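Local coordinates for protein pseudopodium-enriched atypical kinase 1 (Homo sapiens, PDB 6BHC) that is classed as a pseudokinase with an unusual catalytic cleft and an unusual kinase-fold dimer, and probably acts in signalling more as a scaffold than as an enzyme, at residues Gly69-Tyr74 with Ala87-Lys92; Ala126-Arg131 with His145-Thr150; Asn208-His213 with Ile239-Ser244; Asp45-Gly50 with Gln119-Phe124; Asp56-Ser61 with Ser77-Pro82. The protein carries 1 engineered substitution. One frame throughout, in Å; residues are numbered along the deposited sequence.

Contact 1 (Gly69-Tyr74 with Ala87-Lys92); sequences GDAVYY and AVKICK
Lys89 runs along the groove between two bumps of the neighbouring strand, the methyl of Ala71 and the ring of Tyr73. With its CG anti to the backbone N (chi1 -179°), Lys89 sets CG 3.5 Å from Ala71 CB. The chain then stays extended beside the tyrosine: Lys89 CB and CG lie by Tyr73 CE1, and Lys89 CD packs 3.3 Å from Tyr73 OH. On the other face Val72 CG1 rests 3.8 Å from Ile90 CB, and Ile90 CD1 reaches Tyr74 CD1 at 4.1 Å. Val72 with Ile90 and Tyr74 with Val88 form the hydrogen-bonded pairs of this antiparallel ladder, which joins the second and third strands of the kinase N-lobe. Lys89 ends the Ala-Val-Lys sequence characteristic of that third strand. Its NZ meets Asp70 OD2 at 3.1 Å, a salt bridge on the syn side of the carboxylate, and also bonds Gln118, which holds Tyr73 OH too. The ammonium is thus held by both Asp70 and Gln118, consistent with an unusual cleft.

Contact 2 (Ala126-Arg131 with His145-Thr150); sequences AEVPNR and HVVVIT
Val128 and Val147 share a torsion, each with CG1 anti to its backbone N (chi1 -174° and 176°), and this leaves each CG2 beside its own N, where the two methyls face one another. The side chains cross at a slant, with Val128 CG2 4.2 Å from Val147 CG2. The same Val147 CG2 also touches the methyl of Ala126, 4.0 Å from Ala126 CB, so one branch of one valine serves two residues of the opposing strand. Val128 CG2 further approaches His145 CB at 4.3 Å. Beneath this packing, Ala126 and His145 form a hydrogen-bonded antiparallel pair. His145 N gives a nearly straight bond to Ala126 O, 2.9 Å long, while the return bond from Ala126 N to His145 O measures 3.1 Å and is more bent. The short strand segments diverge strongly, their axes 102° apart, as twisted strands do where a sheet curls. These are the fourth and fifth strands of the kinase N-lobe, the fifth being the one that leads toward the hinge. The ladder runs on through Phe124 with Val147 and Val128 with Arg143, while Val88 and Ile90 of strand 85-91 add to the apolar layer. The chemistry is thus divided: the paired backbone groups satisfy each other, and the methyls above them contribute dispersion contacts without direction.

Contact 3 (Asn208-His213 with Ile239-Ser244); sequences NLLLVH and IVSNFS
Asn208 faces Asn242, and its side chain can be followed outward. CB lies 3.9 Å from Ser241 O and 4.1 Å from Asn242 CB. Next, CG comes within 3.3 Å of Asn242 ND2. At the tip, Asn208 OD1 accepts a hydrogen bond of 2.8 Å from Asn242 ND2; the donor stands above the carbonyl plane of Asn208, while the acceptor lies in Asn242's own amide plane. The other tip atom, Asn208 ND2, bonds Asp203 O. Asn208 O is gripped twice, by Ser241 N and by Ser241 OG, which sits between its backbone N and carbonyl carbon (chi1 69°) and comes in at 2.7 Å. In the kinase fold this is the small antiparallel hairpin between the catalytic loop and the DFG segment, and Asn242 stands where the DFG aspartate would be, in an Asn-Phe-Ser sequence. Asn242 OD1 in turn receives Ser244 OG. An alanine at Asn242 would probably leave Asn208 OD1 without its amide donor and Ser244 OG without its acceptor. Further along, Leu210 and Ile239 form a hydrogen-bonded pair through their backbones. Ile239 extends CD1 to the fork of Val212, 3.7 Å from Val212 CG2, the two side chains crossing at about a right angle. On the other face Leu209 CD2 lies beside Val240 CG2, and both residues touch Leu187 of helix 173-194.

Contact 4 (Asp45-Gly50 with Gln119-Phe124); sequences DQLRFG and QDCGHF
Leu47 N gives a nearly straight hydrogen bond to Cys121 O (2.8 Å, 170°), the one backbone bond between these two lengths of chain, which run in nearly the same direction without pairing as strands. Among the other polar groups, Gln46 NE2 comes within 3.2 Å of Asp120 OD1, but at a poor angle for a hydrogen bond; the carboxylate of Asp120 has a firmer partner in a salt bridge to Arg108. The aromatic contact belongs to Phe49 and Phe124. With CG anti to its carbonyl carbon (chi1 -56°), Phe49 sets its ring against Gly122 and Phe124. Phe124 CD1 stands 3.7 Å over the centre of one face of the Phe49 ring, with the ring planes at 45°. Leu47 C lies off-centre beyond the opposite face, and at the ring edge Gly122 CA sits 3.6 Å from Phe49 CE2. Gly122 has to be glycine here, because a CB would run into that ring and its backbone angles also disfavour one. The apolar remainder is looser, with Leu47 CD1 4.2 Å from Cys121 SG. An alanine at Phe49 would probably open a gap beside Gly122 and leave Phe124 CD1 without the ring face it packs on. The contact lays the loop after helix 16-39 along the approach to the fourth N-lobe strand, and Phe57 adds to the aromatic cluster. One directed backbone bond sets the loop against Cys121, while ring packing and the contacts of Gln46 and Cys121 share the rest.

Contact 5 (Asp56-Ser61 with Ser77-Pro82); sequences DFRLTS and SYAKDP
Phe57 with Tyr78 forms a non-hydrogen-bonded antiparallel pair and Arg58 with Ser77 a hydrogen-bonded one, after which Ala79 N bonds Asp56 O as the chain enters a type I turn from Tyr78 to Asp81. Arg58 carries the polar side. Its chain bends at CD and again at NE (chi2 85°, chi3 55°), curling back over the neighbouring strand, and the guanidinium takes Ser77 side-on. Arg58 NE meets Ser77 O at 3.0 Å, with the oxygen in the guanidinium plane, while Arg58 NH2 reaches Ser77 OG at 3.1 Å. Ser77 O also accepts Arg58 N, and the two donors approach from opposite faces of its carbonyl plane. Ser77 OG donates in turn to Pro82 O, 3.0 Å away, and Pro82 CB touches Arg58 NH2 at the guanidinium edge. On the other face the rings of Phe57 and Tyr78 make an offset stack, centroids 4.8 Å apart and planes at 22°. The arrangement joins the first two strands of the kinase N-lobe near the hairpin that leads to the third. Arginine, serine and proline thus form a short chain of hydrogen bonds that ties the first strand to the far side of the turn, with aromatic packing on the reverse.

From the N terminus, contact 4 opens first, at 45-50, and closes only at 119-124. Within that long loop contact 5 opens at 56-61 and contact 1 at 69-74; contact 5 closes at 77-82 before contact 1 closes at 87-92, so the two cross, sharing strand 71-78. Contact 2 follows in series and continues the curled sheet, strand 143-150 bonding to 85-91 on one side and 123-128 on the other. Phe57 of contact 5 touches Phe49 and Phe124 of contact 4 and Ile149 of contact 2. Contact 3 comes last, in the separate small sheet beyond the hinge, and Asp70 packs on Asn242 to bring contact 1 against it across the cleft.

Contact 1 (Gly69-Tyr74 with Ala87-Lys92)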
# COMPACT_ATOMS: atom_id res chain seq x y z
N GLY A 69 -12.29 33.01 18.94
CA GLY A 69 -12.10 34.44 19.13
C GLY A 69 -13.12 35.31 18.41
O GLY A 69 -13.22 36.50 18.73
N ASP A 70 -13.87 34.75 17.46
CA ASP A 70 -14.83 35.53 16.69
C ASP A 70 -16.26 35.04 16.80
O ASP A 70 -17.17 35.74 16.34
CB ASP A 70 -14.43 35.55 15.21
CG ASP A 70 -14.42 34.16 14.59
OD1 ASP A 70 -14.32 33.17 15.34
OD2 ASP A 70 -14.52 34.06 13.34
N ALA A 71 -16.50 33.87 17.40
CA ALA A 71 -17.84 33.30 17.37
C ALA A 71 -17.94 32.18 18.40
O ALA A 71 -16.95 31.79 19.03
CB ALA A 71 -18.19 32.77 15.98
N VAL A 72 -19.16 31.68 18.57
CA VAL A 72 -19.44 30.50 19.37
C VAL A 72 -20.00 29.43 18.44
O VAL A 72 -20.67 29.74 17.45
CB VAL A 72 -20.41 30.82 20.53
CG1 VAL A 72 -21.80 31.16 20.00
CG2 VAL A 72 -20.47 29.67 21.52
N TYR A 73 -19.69 28.17 18.75
CA TYR A 73 -20.04 27.05 17.88
C TYR A 73 -20.99 26.10 18.59
O TYR A 73 -20.82 25.81 19.78
CB TYR A 73 -18.80 26.29 17.44
CG TYR A 73 -17.96 27.01 16.41
CD1 TYR A 73 -18.21 26.87 15.05
CD2 TYR A 73 -16.90 27.81 16.80
CE1 TYR A 73 -17.44 27.52 14.11
CE2 TYR A 73 -16.12 28.47 15.87
CZ TYR A 73 -16.39 28.32 14.53
OH TYR A 73 -15.62 28.97 13.60
N TYR A 74 -21.97 25.59 17.85
CA TYR A 74 -22.90 24.59 18.35
C TYR A 74 -23.10 23.52 17.29
O TYR A 74 -23.35 23.83 16.12
CB TYR A 74 -24.26 25.22 18.70
CG TYR A 74 -24.24 26.13 19.91
CD1 TYR A 74 -23.96 27.48 19.78
CD2 TYR A 74 -24.53 25.63 21.17
CE1 TYR A 74 -23.95 28.31 20.89
CE2 TYR A 74 -24.53 26.45 22.28
CZ TYR A 74 -24.24 27.79 22.13
OH TYR A 74 -24.23 28.61 23.24
N ALA A 87 -22.12 22.43 12.03
CA ALA A 87 -21.84 23.30 13.16
C ALA A 87 -22.41 24.68 12.87
O ALA A 87 -22.24 25.20 11.76
CB ALA A 87 -20.34 23.38 13.43
N VAL A 88 -23.08 25.26 13.86
CA VAL A 88 -23.66 26.59 13.76
C VAL A 88 -22.67 27.58 14.36
O VAL A 88 -22.34 27.49 15.55
CB VAL A 88 -25.02 26.67 14.45
CG1 VAL A 88 -25.47 28.11 14.57
CG2 VAL A 88 -26.05 25.84 13.69
N LYS A 89 -22.20 28.52 13.55
CA LYS A 89 -21.23 29.52 13.97
C LYS A 89 -21.95 30.85 14.15
O LYS A 89 -22.40 31.45 13.17
CB LYS A 89 -20.09 29.63 12.95
CG LYS A 89 -19.02 30.64 13.31
CD LYS A 89 -17.98 30.76 12.21
CE LYS A 89 -16.92 31.79 12.57
NZ LYS A 89 -15.85 31.90 11.53
N ILE A 90 -22.06 31.30 15.39
CA ILE A 90 -22.76 32.54 15.73
C ILE A 90 -21.70 33.60 16.01
O ILE A 90 -21.06 33.59 17.06
CB ILE A 90 -23.69 32.35 16.94
CG1 ILE A 90 -24.57 31.12 16.75
CG2 ILE A 90 -24.56 33.59 17.13
CD1 ILE A 90 -25.46 30.82 17.94
N CYS A 91 -21.54 34.53 15.08
CA CYS A 91 -20.46 35.50 15.13
C CYS A 91 -20.75 36.60 16.16
O CYS A 91 -21.90 36.86 16.53
CB CYS A 91 -20.23 36.11 13.75
SG CYS A 91 -19.88 34.87 12.48
N LYS A 92 -19.68 37.25 16.62
CA LYS A 92 -19.81 38.24 17.68
C LYS A 92 -20.22 39.61 17.14
O LYS A 92 -20.83 40.40 17.88
CB LYS A 92 -18.51 38.35 18.46
CG LYS A 92 -18.11 37.07 19.18
CD LYS A 92 -16.80 37.24 19.94
CE LYS A 92 -16.43 35.96 20.68
NZ LYS A 92 -15.12 36.10 21.40

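Contact 2 (Ala126-Arg131 with His145-Thr150)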
# COMPACT_ATOMS: atom_id res chain seq x y z
N ALA A 126 -30.13 35.94 11.85
CA ALA A 126 -31.12 35.24 12.67
C ALA A 126 -31.15 35.86 14.05
O ALA A 126 -30.13 36.33 14.57
CB ALA A 126 -30.81 33.74 12.77
N GLU A 127 -32.34 35.85 14.66
CA GLU A 127 -32.51 36.26 16.04
C GLU A 127 -32.12 35.10 16.95
O GLU A 127 -32.78 34.06 16.96
CB GLU A 127 -33.95 36.70 16.30
CG GLU A 127 -34.37 37.94 15.53
CD GLU A 127 -35.82 38.33 15.79
OE1 GLU A 127 -36.56 37.50 16.36
OE2 GLU A 127 -36.21 39.46 15.44
N VAL A 128 -31.04 35.28 17.71
CA VAL A 128 -30.50 34.22 18.55
C VAL A 128 -30.79 34.53 20.01
O VAL A 128 -30.63 35.69 20.43
CB VAL A 128 -28.99 34.05 18.31
CG1 VAL A 128 -28.44 32.85 19.07
CG2 VAL A 128 -28.70 33.91 16.82
N PRO A 129 -31.24 33.56 20.80
CA PRO A 129 -31.45 33.82 22.23
C PRO A 129 -30.14 34.19 22.92
O PRO A 129 -29.08 33.65 22.62
CB PRO A 129 -32.00 32.49 22.76
CG PRO A 129 -32.57 31.81 21.56
CD PRO A 129 -31.70 32.22 20.41
N ASN A 130 -30.24 35.12 23.87
CA ASN A 130 -29.06 35.58 24.60
C ASN A 130 -28.44 34.49 25.46
O ASN A 130 -27.25 34.55 25.76
CB ASN A 130 -29.41 36.79 25.47
CG ASN A 130 -29.73 38.03 24.66
OD1 ASN A 130 -29.93 37.95 23.44
ND2 ASN A 130 -29.78 39.17 25.32
N ARG A 131 -29.23 33.48 25.87
CA ARG A 131 -28.69 32.41 26.70
C ARG A 131 -27.62 31.60 25.98
O ARG A 131 -26.80 30.97 26.64
CB ARG A 131 -29.82 31.50 27.17
CG ARG A 131 -30.64 30.91 26.03
CD ARG A 131 -31.74 30.00 26.56
NE ARG A 131 -32.53 29.42 25.48
CZ ARG A 131 -32.21 28.32 24.82
NH1 ARG A 131 -31.10 27.66 25.13
NH2 ARG A 131 -32.99 27.87 23.85
N HIS A 145 -28.02 38.29 14.78
CA HIS A 145 -26.61 37.99 14.62
C HIS A 145 -26.38 37.28 13.29
O HIS A 145 -27.30 36.70 12.71
CB HIS A 145 -26.09 37.11 15.77
CG HIS A 145 -26.07 37.81 17.10
ND1 HIS A 145 -24.91 38.30 17.66
CD2 HIS A 145 -27.06 38.09 17.97
CE1 HIS A 145 -25.19 38.86 18.83
NE2 HIS A 145 -26.49 38.74 19.04
N VAL A 146 -25.14 37.35 12.83
CA VAL A 146 -24.73 36.63 11.63
C VAL A 146 -24.45 35.18 12.00
O VAL A 146 -23.61 34.90 12.86
CB VAL A 146 -23.50 37.28 10.98
CG1 VAL A 146 -23.06 36.48 9.76
CG2 VAL A 146 -23.79 38.72 10.60
N VAL A 147 -25.16 34.25 11.37
CA VAL A 147 -25.02 32.83 11.62
C VAL A 147 -24.37 32.18 10.41
O VAL A 147 -24.85 32.34 9.28
CB VAL A 147 -26.38 32.17 11.93
CG1 VAL A 147 -26.21 30.67 12.09
CG2 VAL A 147 -26.99 32.78 13.19
N VAL A 148 -23.27 31.47 10.64
CA VAL A 148 -22.53 30.78 9.59
C VAL A 148 -22.61 29.29 9.84
O VAL A 148 -22.54 28.84 10.99
CB VAL A 148 -21.07 31.27 9.53
CG1 VAL A 148 -20.33 30.63 8.36
CG2 VAL A 148 -21.01 32.78 9.43
N ILE A 149 -22.75 28.51 8.77
CA ILE A 149 -22.84 27.06 8.84
C ILE A 149 -21.57 26.47 8.24
O ILE A 149 -21.12 26.92 7.17
CB ILE A 149 -24.09 26.53 8.11
CG1 ILE A 149 -25.34 27.28 8.58
CG2 ILE A 149 -24.25 25.04 8.34
CD1 ILE A 149 -25.58 27.18 10.06
N THR A 150 -20.99 25.49 8.92
CA THR A 150 -19.79 24.81 8.44
C THR A 150 -19.94 23.31 8.66
O THR A 150 -20.63 22.86 9.58
CB THR A 150 -18.53 25.32 9.15
OG1 THR A 150 -17.39 24.56 8.71
CG2 THR A 150 -18.66 25.20 10.66

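Contact 3 (Asn208-His213 with Ile239-Ser244)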
# COMPACT_ATOMS: atom_id res chain seq x y z
N ASN A 208 -8.10 31.65 17.63
CA ASN A 208 -8.58 31.69 16.26
C ASN A 208 -8.21 30.44 15.47
O ASN A 208 -8.61 30.31 14.31
CB ASN A 208 -8.05 32.93 15.54
CG ASN A 208 -8.61 34.22 16.11
OD1 ASN A 208 -9.76 34.27 16.56
ND2 ASN A 208 -7.81 35.28 16.10
N LEU A 209 -7.46 29.52 16.07
CA LEU A 209 -7.08 28.27 15.43
C LEU A 209 -7.93 27.15 16.02
O LEU A 209 -7.88 26.89 17.23
CB LEU A 209 -5.59 27.99 15.63
CG LEU A 209 -4.64 29.12 15.23
CD1 LEU A 209 -3.19 28.74 15.54
CD2 LEU A 209 -4.80 29.47 13.76
N LEU A 210 -8.69 26.48 15.17
CA LEU A 210 -9.63 25.44 15.58
C LEU A 210 -9.04 24.06 15.34
O LEU A 210 -8.26 23.85 14.42
CB LEU A 210 -10.95 25.58 14.83
CG LEU A 210 -11.53 27.00 14.74
CD1 LEU A 210 -12.76 27.02 13.84
CD2 LEU A 210 -11.86 27.52 16.12
N LEU A 211 -9.45 23.11 16.19
CA LEU A 211 -9.03 21.72 16.09
C LEU A 211 -10.26 20.85 15.81
O LEU A 211 -11.20 20.84 16.61
CB LEU A 211 -8.33 21.26 17.36
CG LEU A 211 -6.99 21.94 17.65
CD1 LEU A 211 -6.44 21.51 19.00
CD2 LEU A 211 -6.00 21.61 16.54
N VAL A 212 -10.23 20.13 14.69
CA VAL A 212 -11.33 19.28 14.28
C VAL A 212 -10.79 17.88 13.99
O VAL A 212 -9.58 17.65 13.96
CB VAL A 212 -12.08 19.82 13.04
CG1 VAL A 212 -12.45 21.28 13.24
CG2 VAL A 212 -11.22 19.66 11.80
N HIS A 213 -11.71 16.94 13.79
CA HIS A 213 -11.35 15.57 13.47
C HIS A 213 -11.21 15.38 11.96
O HIS A 213 -11.53 16.27 11.16
CB HIS A 213 -12.39 14.60 14.02
CG HIS A 213 -12.31 14.41 15.51
ND1 HIS A 213 -13.15 15.07 16.39
CD2 HIS A 213 -11.50 13.64 16.27
CE1 HIS A 213 -12.85 14.71 17.62
NE2 HIS A 213 -11.85 13.84 17.58
N ILE A 239 -7.37 24.30 11.76
CA ILE A 239 -8.15 25.10 10.82
C ILE A 239 -8.01 26.56 11.21
O ILE A 239 -8.36 26.95 12.33
CB ILE A 239 -9.63 24.67 10.80
CG1 ILE A 239 -9.77 23.33 10.07
CG2 ILE A 239 -10.48 25.73 10.15
CD1 ILE A 239 -11.21 22.88 9.89
N VAL A 240 -7.49 27.37 10.29
CA VAL A 240 -7.35 28.81 10.52
C VAL A 240 -8.68 29.48 10.27
O VAL A 240 -9.33 29.26 9.24
CB VAL A 240 -6.25 29.39 9.61
CG1 VAL A 240 -6.02 30.86 9.95
CG2 VAL A 240 -4.96 28.60 9.74
N SER A 241 -9.11 30.32 11.21
CA SER A 241 -10.40 30.99 11.11
C SER A 241 -10.24 32.45 11.52
O SER A 241 -9.14 32.92 11.83
CB SER A 241 -11.45 30.29 11.98
OG SER A 241 -11.16 30.47 13.36
N ASN A 242 -11.37 33.16 11.53
CA ASN A 242 -11.44 34.56 11.92
C ASN A 242 -10.59 35.44 11.02
O ASN A 242 -9.47 35.81 11.38
CB ASN A 242 -11.04 34.74 13.38
CG ASN A 242 -11.35 36.13 13.90
OD1 ASN A 242 -12.00 36.92 13.22
ND2 ASN A 242 -10.91 36.43 15.11
N PHE A 243 -11.13 35.80 9.85
CA PHE A 243 -10.47 36.70 8.91
C PHE A 243 -11.01 38.12 9.00
O PHE A 243 -11.09 38.82 7.99
CB PHE A 243 -10.60 36.16 7.49
CG PHE A 243 -9.76 34.94 7.22
CD1 PHE A 243 -10.15 33.69 7.69
CD2 PHE A 243 -8.58 35.04 6.51
CE1 PHE A 243 -9.37 32.57 7.45
CE2 PHE A 243 -7.80 33.93 6.26
CZ PHE A 243 -8.20 32.69 6.73
N SER A 244 -11.39 38.56 10.20
CA SER A 244 -11.97 39.89 10.36
C SER A 244 -10.92 40.99 10.16
O SER A 244 -11.27 42.10 9.75
CB SER A 244 -12.62 40.03 11.73
OG SER A 244 -13.54 38.98 11.97

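Contact 4 (Asp45-Gly50 with Gln119-Phe124)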
# COMPACT_ATOMS: atom_id res chain seq x y z
N ASP A 45 -21.11 22.12 -1.76
CA ASP A 45 -22.07 23.07 -2.30
C ASP A 45 -22.75 23.82 -1.17
O ASP A 45 -23.16 23.23 -0.16
CB ASP A 45 -23.11 22.36 -3.16
CG ASP A 45 -22.49 21.62 -4.33
OD1 ASP A 45 -21.38 21.99 -4.75
OD2 ASP A 45 -23.12 20.66 -4.84
N GLN A 46 -22.87 25.14 -1.33
CA GLN A 46 -23.51 25.95 -0.31
C GLN A 46 -25.01 25.69 -0.26
O GLN A 46 -25.65 25.41 -1.27
CB GLN A 46 -23.24 27.44 -0.56
CG GLN A 46 -21.86 27.90 -0.14
CD GLN A 46 -21.77 29.40 0.03
OE1 GLN A 46 -22.63 30.15 -0.43
NE2 GLN A 46 -20.71 29.86 0.69
N LEU A 47 -25.56 25.78 0.94
CA LEU A 47 -26.99 25.58 1.13
C LEU A 47 -27.76 26.86 0.80
O LEU A 47 -27.19 27.95 0.69
CB LEU A 47 -27.28 25.16 2.57
CG LEU A 47 -26.55 23.90 3.05
CD1 LEU A 47 -26.79 23.67 4.54
CD2 LEU A 47 -26.98 22.69 2.24
N ARG A 48 -29.07 26.70 0.64
CA ARG A 48 -29.97 27.82 0.39
C ARG A 48 -30.84 28.03 1.63
O ARG A 48 -31.36 27.07 2.20
CB ARG A 48 -30.85 27.56 -0.84
CG ARG A 48 -30.07 27.47 -2.14
CD ARG A 48 -30.99 27.22 -3.32
NE ARG A 48 -30.26 27.13 -4.58
CZ ARG A 48 -30.82 26.89 -5.76
NH1 ARG A 48 -32.13 26.71 -5.85
NH2 ARG A 48 -30.07 26.83 -6.85
N PHE A 49 -30.98 29.29 2.04
CA PHE A 49 -31.71 29.64 3.24
C PHE A 49 -32.81 30.64 2.91
O PHE A 49 -32.68 31.45 1.98
CB PHE A 49 -30.78 30.23 4.30
CG PHE A 49 -29.63 29.34 4.66
CD1 PHE A 49 -29.83 28.20 5.43
CD2 PHE A 49 -28.34 29.63 4.23
CE1 PHE A 49 -28.77 27.37 5.76
CE2 PHE A 49 -27.28 28.80 4.55
CZ PHE A 49 -27.50 27.68 5.32
N GLY A 50 -33.90 30.58 3.68
CA GLY A 50 -35.03 31.45 3.44
C GLY A 50 -35.92 31.68 4.65
O GLY A 50 -35.49 32.30 5.63
N GLN A 119 -13.85 26.42 5.92
CA GLN A 119 -14.84 26.44 4.86
C GLN A 119 -16.22 26.64 5.47
O GLN A 119 -16.47 26.33 6.64
CB GLN A 119 -14.82 25.14 4.05
CG GLN A 119 -13.44 24.69 3.61
CD GLN A 119 -13.46 23.30 3.01
OE1 GLN A 119 -14.25 22.99 2.12
NE2 GLN A 119 -12.58 22.43 3.51
N ASP A 120 -17.14 27.17 4.66
CA ASP A 120 -18.52 27.35 5.07
C ASP A 120 -19.44 26.95 3.93
O ASP A 120 -19.06 27.01 2.76
CB ASP A 120 -18.81 28.79 5.51
CG ASP A 120 -18.74 29.77 4.35
OD1 ASP A 120 -19.79 30.00 3.71
OD2 ASP A 120 -17.65 30.32 4.09
N CYS A 121 -20.66 26.54 4.28
CA CYS A 121 -21.66 26.15 3.30
C CYS A 121 -22.89 27.06 3.37
O CYS A 121 -24.00 26.64 3.05
CB CYS A 121 -22.07 24.69 3.49
SG CYS A 121 -22.71 24.27 5.13
N GLY A 122 -22.69 28.31 3.78
CA GLY A 122 -23.78 29.26 3.82
C GLY A 122 -23.78 30.14 5.06
O GLY A 122 -23.06 29.88 6.02
N HIS A 123 -24.59 31.20 5.03
CA HIS A 123 -24.70 32.13 6.15
C HIS A 123 -26.00 32.91 6.01
O HIS A 123 -26.55 33.03 4.92
CB HIS A 123 -23.50 33.08 6.21
CG HIS A 123 -23.25 33.81 4.93
ND1 HIS A 123 -23.99 34.90 4.54
CD2 HIS A 123 -22.34 33.60 3.94
CE1 HIS A 123 -23.55 35.34 3.37
NE2 HIS A 123 -22.55 34.57 2.99
N PHE A 124 -26.47 33.43 7.14
CA PHE A 124 -27.73 34.17 7.17
C PHE A 124 -27.81 34.93 8.49
O PHE A 124 -27.05 34.67 9.42
CB PHE A 124 -28.94 33.25 6.99
CG PHE A 124 -29.03 32.16 8.02
CD1 PHE A 124 -28.38 30.95 7.83
CD2 PHE A 124 -29.77 32.34 9.18
CE1 PHE A 124 -28.47 29.94 8.77
CE2 PHE A 124 -29.85 31.34 10.13
CZ PHE A 124 -29.20 30.14 9.93

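Contact 5 (Asp56-Ser61 with Ser77-Pro82)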
# COMPACT_ATOMS: atom_id res chain seq x y z
N ASP A 56 -34.43 25.45 11.17
CA ASP A 56 -34.03 24.20 10.52
C ASP A 56 -32.78 23.59 11.12
O ASP A 56 -32.39 22.49 10.71
CB ASP A 56 -33.83 24.43 9.02
CG ASP A 56 -35.13 24.65 8.28
OD1 ASP A 56 -36.17 24.15 8.75
OD2 ASP A 56 -35.10 25.31 7.22
N PHE A 57 -32.13 24.26 12.06
CA PHE A 57 -30.91 23.76 12.70
C PHE A 57 -31.25 23.44 14.15
O PHE A 57 -31.31 24.33 15.00
CB PHE A 57 -29.78 24.77 12.59
CG PHE A 57 -29.24 24.92 11.20
CD1 PHE A 57 -29.77 25.85 10.33
CD2 PHE A 57 -28.20 24.11 10.75
CE1 PHE A 57 -29.28 25.99 9.04
CE2 PHE A 57 -27.71 24.24 9.47
CZ PHE A 57 -28.25 25.18 8.61
N ARG A 58 -31.47 22.16 14.43
CA ARG A 58 -31.77 21.69 15.78
C ARG A 58 -30.45 21.47 16.51
O ARG A 58 -29.70 20.55 16.17
CB ARG A 58 -32.61 20.42 15.75
CG ARG A 58 -34.02 20.59 15.21
CD ARG A 58 -34.07 20.52 13.69
NE ARG A 58 -33.48 19.28 13.19
CZ ARG A 58 -34.14 18.14 13.03
NH1 ARG A 58 -35.43 18.07 13.35
NH2 ARG A 58 -33.51 17.07 12.57
N LEU A 59 -30.17 22.30 17.51
CA LEU A 59 -28.95 22.17 18.28
C LEU A 59 -28.97 20.88 19.08
O LEU A 59 -29.92 20.62 19.84
CB LEU A 59 -28.76 23.37 19.20
CG LEU A 59 -28.68 24.74 18.52
CD1 LEU A 59 -28.35 25.82 19.53
CD2 LEU A 59 -27.67 24.72 17.39
N THR A 60 -27.93 20.06 18.92
CA THR A 60 -27.84 18.79 19.61
C THR A 60 -27.44 18.93 21.07
O THR A 60 -27.46 17.94 21.81
CB THR A 60 -26.85 17.87 18.89
OG1 THR A 60 -25.55 18.47 18.90
CG2 THR A 60 -27.28 17.65 17.45
N SER A 61 -27.07 20.14 21.51
CA SER A 61 -26.66 20.37 22.88
C SER A 61 -26.79 21.86 23.18
O SER A 61 -26.75 22.69 22.27
CB SER A 61 -25.23 19.90 23.13
OG SER A 61 -24.79 20.24 24.43
N SER A 77 -28.27 19.58 13.93
CA SER A 77 -28.83 18.65 12.95
C SER A 77 -29.66 19.47 11.96
O SER A 77 -30.71 20.00 12.32
CB SER A 77 -29.69 17.59 13.64
OG SER A 77 -30.43 16.83 12.69
N TYR A 78 -29.17 19.57 10.73
CA TYR A 78 -29.89 20.31 9.69
C TYR A 78 -31.18 19.58 9.34
O TYR A 78 -31.18 18.37 9.10
CB TYR A 78 -29.01 20.47 8.46
CG TYR A 78 -29.60 21.32 7.36
CD1 TYR A 78 -30.36 22.45 7.66
CD2 TYR A 78 -29.38 21.02 6.03
CE1 TYR A 78 -30.90 23.23 6.66
CE2 TYR A 78 -29.92 21.80 5.02
CZ TYR A 78 -30.67 22.90 5.34
OH TYR A 78 -31.21 23.68 4.34
N ALA A 79 -32.29 20.32 9.31
CA ALA A 79 -33.60 19.69 9.13
C ALA A 79 -33.72 18.99 7.78
O ALA A 79 -34.44 18.00 7.65
CB ALA A 79 -34.71 20.73 9.29
N LYS A 80 -33.03 19.50 6.76
CA LYS A 80 -33.09 18.91 5.43
C LYS A 80 -32.03 17.84 5.20
O LYS A 80 -31.98 17.25 4.11
CB LYS A 80 -32.97 20.01 4.36
CG LYS A 80 -34.03 21.10 4.51
CD LYS A 80 -33.96 22.11 3.38
CE LYS A 80 -35.00 23.20 3.56
NZ LYS A 80 -34.97 24.19 2.44
N ASP A 81 -31.18 17.57 6.19
CA ASP A 81 -30.16 16.54 6.15
C ASP A 81 -29.77 16.19 7.58
O ASP A 81 -28.70 16.59 8.05
CB ASP A 81 -28.94 17.00 5.34
CG ASP A 81 -27.93 15.90 5.13
OD1 ASP A 81 -28.33 14.72 5.08
OD2 ASP A 81 -26.73 16.22 5.00
N PRO A 82 -30.61 15.44 8.30
CA PRO A 82 -30.49 15.38 9.76
C PRO A 82 -29.40 14.46 10.29
O PRO A 82 -29.21 14.41 11.51
CB PRO A 82 -31.88 14.87 10.19
CG PRO A 82 -32.32 14.02 9.04
CD PRO A 82 -31.77 14.68 7.80